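Local coordinates for glucuronan lyase A (Trichoderma reesei, PDB 2ZZJ), which binds calcium and probably cleaves beta-1,4-glucuronan internally as a polysaccharide lyase, at residues Val30-Tyr44 / His209-Glu223. Residues are numbered along the deposited sequence; the frame is centred on the assembly and turned at random.
Sequences VVFKGTSALKMTQTY and HMTGTQGFRQVWYDE. With CA (calcium ion), chain B.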
loop_
_atom_site.group_PDB
_atom_site.type_symbol
_atom_site.label_atom_id
_atom_site.label_comp_id
_atom_site.label_asym_id
_atom_site.label_seq_id
_atom_site.Cartn_x
_atom_site.Cartn_y
_atom_site.Cartn_z
ATOM N N VAL A 30 -1.186 -9.229 -19.114
ATOM C CA VAL A 30 -0.273 -8.236 -18.552
ATOM C C VAL A 30 0.177 -8.867 -17.243
ATOM O O VAL A 30 -0.579 -8.900 -16.283
ATOM C CB VAL A 30 -0.989 -6.883 -18.290
ATOM C CG1 VAL A 30 -0.026 -5.874 -17.647
ATOM C CG2 VAL A 30 -1.602 -6.306 -19.609
ATOM N N VAL A 31 1.378 -9.430 -17.255
ATOM C CA VAL A 31 1.846 -10.308 -16.178
ATOM C C VAL A 31 3.312 -10.012 -15.888
ATOM O O VAL A 31 4.088 -9.803 -16.810
ATOM C CB VAL A 31 1.655 -11.804 -16.566
ATOM C CG1 VAL A 31 2.419 -12.717 -15.629
ATOM C CG2 VAL A 31 0.174 -12.165 -16.572
ATOM N N PHE A 32 3.704 -9.994 -14.606
ATOM C CA PHE A 32 5.100 -9.812 -14.289
ATOM C C PHE A 32 5.903 -11.139 -14.337
ATOM O O PHE A 32 6.998 -11.189 -14.899
ATOM C CB PHE A 32 5.272 -9.117 -12.920
ATOM C CG PHE A 32 6.708 -8.990 -12.488
ATOM C CD1 PHE A 32 7.595 -8.168 -13.203
ATOM C CD2 PHE A 32 7.175 -9.698 -11.376
ATOM C CE1 PHE A 32 8.943 -8.058 -12.833
ATOM C CE2 PHE A 32 8.534 -9.592 -10.978
ATOM C CZ PHE A 32 9.423 -8.772 -11.722
ATOM N N LYS A 33 5.363 -12.191 -13.749
ATOM C CA LYS A 33 6.044 -13.494 -13.687
ATOM C C LYS A 33 4.967 -14.557 -13.805
ATOM O O LYS A 33 3.837 -14.346 -13.333
ATOM C CB LYS A 33 6.807 -13.617 -12.357
ATOM C CG LYS A 33 7.772 -14.784 -12.273
ATOM C CD LYS A 33 8.431 -14.930 -10.872
ATOM C CE LYS A 33 9.271 -13.695 -10.471
ATOM N NZ LYS A 33 10.040 -13.836 -9.153
ATOM N N GLY A 34 5.295 -15.703 -14.418
ATOM C CA GLY A 34 4.294 -16.766 -14.559
ATOM C C GLY A 34 3.227 -16.385 -15.565
ATOM O O GLY A 34 3.498 -15.652 -16.500
ATOM N N THR A 35 2.000 -16.848 -15.368
ATOM C CA THR A 35 0.960 -16.668 -16.385
ATOM C C THR A 35 -0.250 -15.917 -15.857
ATOM O O THR A 35 -1.304 -15.882 -16.500
ATOM C CB THR A 35 0.472 -18.054 -16.918
ATOM O OG1 THR A 35 -0.058 -18.818 -15.829
ATOM C CG2 THR A 35 1.617 -18.822 -17.515
ATOM N N SER A 36 -0.120 -15.316 -14.675
ATOM C CA SER A 36 -1.250 -14.666 -14.055
ATOM C C SER A 36 -0.797 -13.409 -13.341
ATOM O O SER A 36 0.313 -13.372 -12.799
ATOM C CB SER A 36 -1.872 -15.606 -13.034
ATOM O OG SER A 36 -3.160 -15.140 -12.690
ATOM N N ALA A 37 -1.648 -12.393 -13.352
ATOM C CA ALA A 37 -1.469 -11.240 -12.447
ATOM C C ALA A 37 -2.848 -10.719 -12.047
ATOM O O ALA A 37 -3.859 -11.198 -12.571
ATOM C CB ALA A 37 -0.650 -10.174 -13.121
ATOM N N LEU A 38 -2.898 -9.720 -11.167
ATOM C CA LEU A 38 -4.162 -9.125 -10.768
ATOM C C LEU A 38 -4.291 -7.762 -11.371
ATOM O O LEU A 38 -3.312 -7.026 -11.398
ATOM C CB LEU A 38 -4.253 -9.010 -9.251
ATOM C CG LEU A 38 -4.285 -10.351 -8.515
ATOM C CD1 LEU A 38 -4.247 -10.150 -6.991
ATOM C CD2 LEU A 38 -5.533 -11.175 -8.906
ATOM N N LYS A 39 -5.486 -7.441 -11.872
ATOM C CA LYS A 39 -5.781 -6.106 -12.403
ATOM C C LYS A 39 -6.790 -5.432 -11.481
ATOM O O LYS A 39 -7.856 -5.996 -11.208
ATOM C CB LYS A 39 -6.351 -6.197 -13.821
ATOM C CG LYS A 39 -6.659 -4.829 -14.429
ATOM C CD LYS A 39 -7.153 -4.937 -15.870
ATOM C CE LYS A 39 -8.483 -5.692 -15.931
ATOM N NZ LYS A 39 -9.121 -5.391 -17.276
ATOM N N MET A 40 -6.457 -4.243 -10.974
ATOM C CA MET A 40 -7.365 -3.465 -10.136
ATOM C C MET A 40 -7.800 -2.246 -10.938
ATOM O O MET A 40 -6.955 -1.572 -11.543
ATOM C CB MET A 40 -6.675 -2.966 -8.854
ATOM C CG MET A 40 -6.545 -4.008 -7.726
ATOM S SD MET A 40 -5.683 -5.466 -8.256
ATOM C CE MET A 40 -5.197 -6.096 -6.645
ATOM N N THR A 41 -9.099 -1.970 -10.956
ATOM C CA THR A 41 -9.603 -0.733 -11.607
ATOM C C THR A 41 -10.528 0.041 -10.685
ATOM O O THR A 41 -11.183 -0.543 -9.774
ATOM C CB THR A 41 -10.292 -1.002 -12.980
ATOM O OG1 THR A 41 -11.653 -1.425 -12.781
ATOM C CG2 THR A 41 -9.522 -2.036 -13.777
ATOM N N GLN A 42 -10.564 1.356 -10.884
ATOM C CA GLN A 42 -11.542 2.206 -10.208
ATOM C C GLN A 42 -12.096 3.238 -11.188
ATOM O O GLN A 42 -11.408 3.642 -12.131
ATOM C CB GLN A 42 -10.950 2.914 -8.987
ATOM C CG GLN A 42 -11.079 2.101 -7.678
ATOM C CD GLN A 42 -12.562 1.992 -7.266
ATOM O OE1 GLN A 42 -13.392 2.796 -7.720
ATOM N NE2 GLN A 42 -12.896 1.002 -6.427
ATOM N N THR A 43 -13.344 3.645 -10.979
ATOM C CA THR A 43 -14.026 4.537 -11.924
ATOM C C THR A 43 -14.659 5.662 -11.143
ATOM O O THR A 43 -15.437 5.422 -10.202
ATOM C CB THR A 43 -15.127 3.788 -12.740
ATOM O OG1 THR A 43 -14.547 2.724 -13.498
ATOM C CG2 THR A 43 -15.860 4.750 -13.708
ATOM N N TYR A 44 -14.316 6.891 -11.498
ATOM C CA TYR A 44 -14.849 8.050 -10.792
ATOM C C TYR A 44 -16.328 8.168 -11.183
ATOM O O TYR A 44 -16.663 7.952 -12.345
ATOM C CB TYR A 44 -14.104 9.339 -11.195
ATOM C CG TYR A 44 -14.545 10.548 -10.383
ATOM C CD1 TYR A 44 -14.273 10.638 -9.016
ATOM C CD2 TYR A 44 -15.271 11.596 -10.984
ATOM C CE1 TYR A 44 -14.699 11.743 -8.263
ATOM C CE2 TYR A 44 -15.703 12.699 -10.239
ATOM C CZ TYR A 44 -15.429 12.769 -8.895
ATOM O OH TYR A 44 -15.849 13.860 -8.155
ATOM N N HIS A 209 -13.503 16.001 -5.493
ATOM C CA HIS A 209 -13.510 16.082 -6.955
ATOM C C HIS A 209 -12.303 15.325 -7.478
ATOM O O HIS A 209 -11.385 15.010 -6.713
ATOM C CB HIS A 209 -13.401 17.546 -7.434
ATOM C CG HIS A 209 -12.132 18.210 -7.013
ATOM N ND1 HIS A 209 -11.945 18.719 -5.746
ATOM C CD2 HIS A 209 -10.961 18.387 -7.665
ATOM C CE1 HIS A 209 -10.721 19.203 -5.642
ATOM N NE2 HIS A 209 -10.101 19.009 -6.791
ATOM N N MET A 210 -12.323 15.081 -8.788
ATOM C CA MET A 210 -11.234 14.472 -9.510
ATOM C C MET A 210 -10.522 15.500 -10.384
ATOM O O MET A 210 -11.157 16.230 -11.142
ATOM C CB MET A 210 -11.775 13.359 -10.386
ATOM C CG MET A 210 -10.769 12.876 -11.396
ATOM S SD MET A 210 -11.414 11.747 -12.624
ATOM C CE MET A 210 -12.460 12.801 -13.618
ATOM N N THR A 211 -9.197 15.531 -10.290
ATOM C CA THR A 211 -8.343 16.374 -11.144
ATOM C C THR A 211 -8.031 15.623 -12.436
ATOM O O THR A 211 -7.591 14.465 -12.403
ATOM C CB THR A 211 -7.051 16.707 -10.377
ATOM O OG1 THR A 211 -7.404 17.304 -9.134
ATOM C CG2 THR A 211 -6.107 17.638 -11.135
ATOM N N GLY A 212 -8.216 16.284 -13.577
ATOM C CA GLY A 212 -7.938 15.659 -14.863
ATOM C C GLY A 212 -9.114 14.922 -15.464
ATOM O O GLY A 212 -10.257 15.114 -15.023
ATOM N N THR A 213 -8.841 14.092 -16.472
ATOM C CA THR A 213 -9.890 13.507 -17.294
ATOM C C THR A 213 -9.849 11.985 -17.360
ATOM O O THR A 213 -10.626 11.369 -18.089
ATOM C CB THR A 213 -9.908 14.107 -18.732
ATOM O OG1 THR A 213 -8.632 13.912 -19.349
ATOM C CG2 THR A 213 -10.214 15.589 -18.665
ATOM N N GLN A 214 -8.989 11.353 -16.562
ATOM C CA GLN A 214 -8.926 9.894 -16.601
ATOM C C GLN A 214 -9.673 9.332 -15.376
ATOM O O GLN A 214 -9.061 9.003 -14.339
ATOM C CB GLN A 214 -7.465 9.410 -16.621
ATOM C CG GLN A 214 -7.331 7.911 -16.890
ATOM C CD GLN A 214 -5.876 7.539 -17.053
ATOM O OE1 GLN A 214 -5.158 7.378 -16.076
ATOM N NE2 GLN A 214 -5.428 7.436 -18.299
ATOM N N GLY A 215 -10.996 9.243 -15.504
ATOM C CA GLY A 215 -11.845 8.736 -14.427
ATOM C C GLY A 215 -11.840 7.223 -14.328
ATOM O O GLY A 215 -12.356 6.665 -13.351
ATOM N N PHE A 216 -11.258 6.557 -15.317
ATOM C CA PHE A 216 -11.093 5.114 -15.276
ATOM C C PHE A 216 -9.612 4.802 -15.102
ATOM O O PHE A 216 -8.810 5.004 -16.025
ATOM C CB PHE A 216 -11.611 4.475 -16.559
ATOM C CG PHE A 216 -11.457 2.977 -16.608
ATOM C CD1 PHE A 216 -12.088 2.166 -15.653
ATOM C CD2 PHE A 216 -10.728 2.363 -17.646
ATOM C CE1 PHE A 216 -11.986 0.751 -15.709
ATOM C CE2 PHE A 216 -10.612 0.981 -17.697
ATOM C CZ PHE A 216 -11.232 0.172 -16.714
ATOM N N ARG A 217 -9.271 4.282 -13.935
ATOM C CA ARG A 217 -7.865 4.106 -13.555
ATOM C C ARG A 217 -7.549 2.628 -13.425
ATOM O O ARG A 217 -8.351 1.893 -12.865
ATOM C CB ARG A 217 -7.592 4.818 -12.237
ATOM C CG ARG A 217 -7.698 6.365 -12.302
ATOM C CD ARG A 217 -6.388 6.928 -12.873
ATOM N NE ARG A 217 -6.470 8.364 -13.156
ATOM C CZ ARG A 217 -5.411 9.147 -13.343
ATOM N NH1 ARG A 217 -4.166 8.638 -13.254
ATOM N NH2 ARG A 217 -5.594 10.454 -13.582
ATOM N N GLN A 218 -6.385 2.201 -13.917
ATOM C CA GLN A 218 -5.999 0.774 -13.896
ATOM C C GLN A 218 -4.573 0.561 -13.388
ATOM O O GLN A 218 -3.633 1.228 -13.848
ATOM C CB GLN A 218 -6.088 0.147 -15.281
ATOM C CG GLN A 218 -7.391 0.460 -16.055
ATOM C CD GLN A 218 -7.309 -0.041 -17.444
ATOM O OE1 GLN A 218 -7.032 0.717 -18.379
ATOM N NE2 GLN A 218 -7.533 -1.327 -17.602
ATOM N N VAL A 219 -4.416 -0.392 -12.463
ATOM C CA VAL A 219 -3.102 -0.748 -11.904
ATOM C C VAL A 219 -3.076 -2.281 -11.794
ATOM O O VAL A 219 -4.085 -2.876 -11.363
ATOM C CB VAL A 219 -2.852 -0.115 -10.517
ATOM C CG1 VAL A 219 -1.404 -0.534 -10.009
ATOM C CG2 VAL A 219 -2.996 1.427 -10.575
ATOM N N TRP A 220 -1.979 -2.906 -12.215
ATOM C CA TRP A 220 -1.793 -4.352 -12.136
ATOM C C TRP A 220 -0.834 -4.674 -10.983
ATOM O O TRP A 220 0.012 -3.828 -10.638
ATOM C CB TRP A 220 -1.207 -4.894 -13.430
ATOM C CG TRP A 220 -2.147 -4.867 -14.600
ATOM C CD1 TRP A 220 -2.793 -5.941 -15.169
ATOM C CD2 TRP A 220 -2.569 -3.721 -15.324
ATOM N NE1 TRP A 220 -3.578 -5.519 -16.247
ATOM C CE2 TRP A 220 -3.451 -4.162 -16.350
ATOM C CE3 TRP A 220 -2.289 -2.358 -15.218
ATOM C CZ2 TRP A 220 -4.055 -3.281 -17.234
ATOM C CZ3 TRP A 220 -2.880 -1.480 -16.140
ATOM C CH2 TRP A 220 -3.749 -1.946 -17.118
ATOM N N TYR A 221 -0.970 -5.874 -10.400
ATOM C CA TYR A 221 -0.110 -6.326 -9.316
ATOM C C TYR A 221 0.298 -7.761 -9.545
ATOM O O TYR A 221 -0.446 -8.538 -10.174
ATOM C CB TYR A 221 -0.866 -6.280 -7.985
ATOM C CG TYR A 221 -1.159 -4.890 -7.508
ATOM C CD1 TYR A 221 -0.295 -4.262 -6.601
ATOM C CD2 TYR A 221 -2.266 -4.200 -7.960
ATOM C CE1 TYR A 221 -0.558 -2.936 -6.134
ATOM C CE2 TYR A 221 -2.538 -2.870 -7.519
ATOM C CZ TYR A 221 -1.690 -2.278 -6.605
ATOM O OH TYR A 221 -2.024 -1.017 -6.163
ATOM N N ASP A 222 1.422 -8.137 -8.972
ATOM C CA ASP A 222 1.883 -9.521 -9.051
ATOM C C ASP A 222 2.948 -9.770 -7.993
ATOM O O ASP A 222 3.517 -8.822 -7.448
ATOM C CB ASP A 222 2.463 -9.746 -10.452
ATOM C CG ASP A 222 2.495 -11.229 -10.859
ATOM O OD1 ASP A 222 2.153 -12.120 -10.031
ATOM O OD2 ASP A 222 2.879 -11.470 -12.013
ATOM N N GLU A 223 3.251 -11.052 -7.754
ATOM C CA GLU A 223 4.413 -11.449 -7.028
ATOM C C GLU A 223 4.506 -10.719 -5.660
ATOM O O GLU A 223 5.470 -9.995 -5.398
ATOM C CB GLU A 223 5.669 -11.204 -7.922
ATOM C CG GLU A 223 6.893 -11.991 -7.553
ATOM C CD GLU A 223 6.765 -13.523 -7.797
ATOM O OE1 GLU A 223 7.783 -14.181 -7.489
ATOM O OE2 GLU A 223 5.699 -14.053 -8.242
HETATM CA CA CA B . 2.291 -13.970 -11.622
HETATM O O HOH W 1 1.464 -16.279 -12.023
HETATM O O HOH W 2 4.147 -14.754 -10.299
#
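Two antiparallel strands of the beta-jelly roll, 37-43 and 216-223, pair from L38-Y221 to T43-F216 with a calcium site beside the L38-Y221 end, a worked example of a metal tying the end of a strand pair to the loop before one of them. L38 with Y221, M40 with V219 and Q42 with R217 are the hydrogen-bonded pairs, M40 N reaching V219 O at 2.8 Å. At the metal end the D222 carboxylate, its CG anti to the backbone N (chi1 -158°), chelates calcium through both oxygens, OD1 at 2.4 Å, while K33 O, S36 O, two waters and D7 O supply the other ligands. D222 OD2 also accepts K33 N at 3.1 Å, from above the carboxylate plane, and more weakly F32 N, so one side chain fixes both ion and loop. Beside it K33 NZ, also bonded to P235 O, forms a salt bridge to E223 OE1 (2.8 Å); E223 OE2 accepts a calcium-bound water and also bonds to Y5 OH. Further along, the W220 indole is clamped between V30 CG1, 3.7 Å from the five-membered ring centroid, and K39 CG over the opposite face. At the far end M210 CB sits squarely over the centre of the Y44 ring, 3.7 Å from its centroid, with SD oblique to it, and Y44 OH lies 3.4 Å from H209 CA. Replacing Y44 by an alanine would probably leave M210 without its aromatic platform and open a gap beside H209. Strand 23-27 flanks 37-43, and strand 66-76 borders 216-227 across the sheet; M40, Q42, R217 and V219 pack on L199 of strand 199-200, in the second sheet of the sandwich.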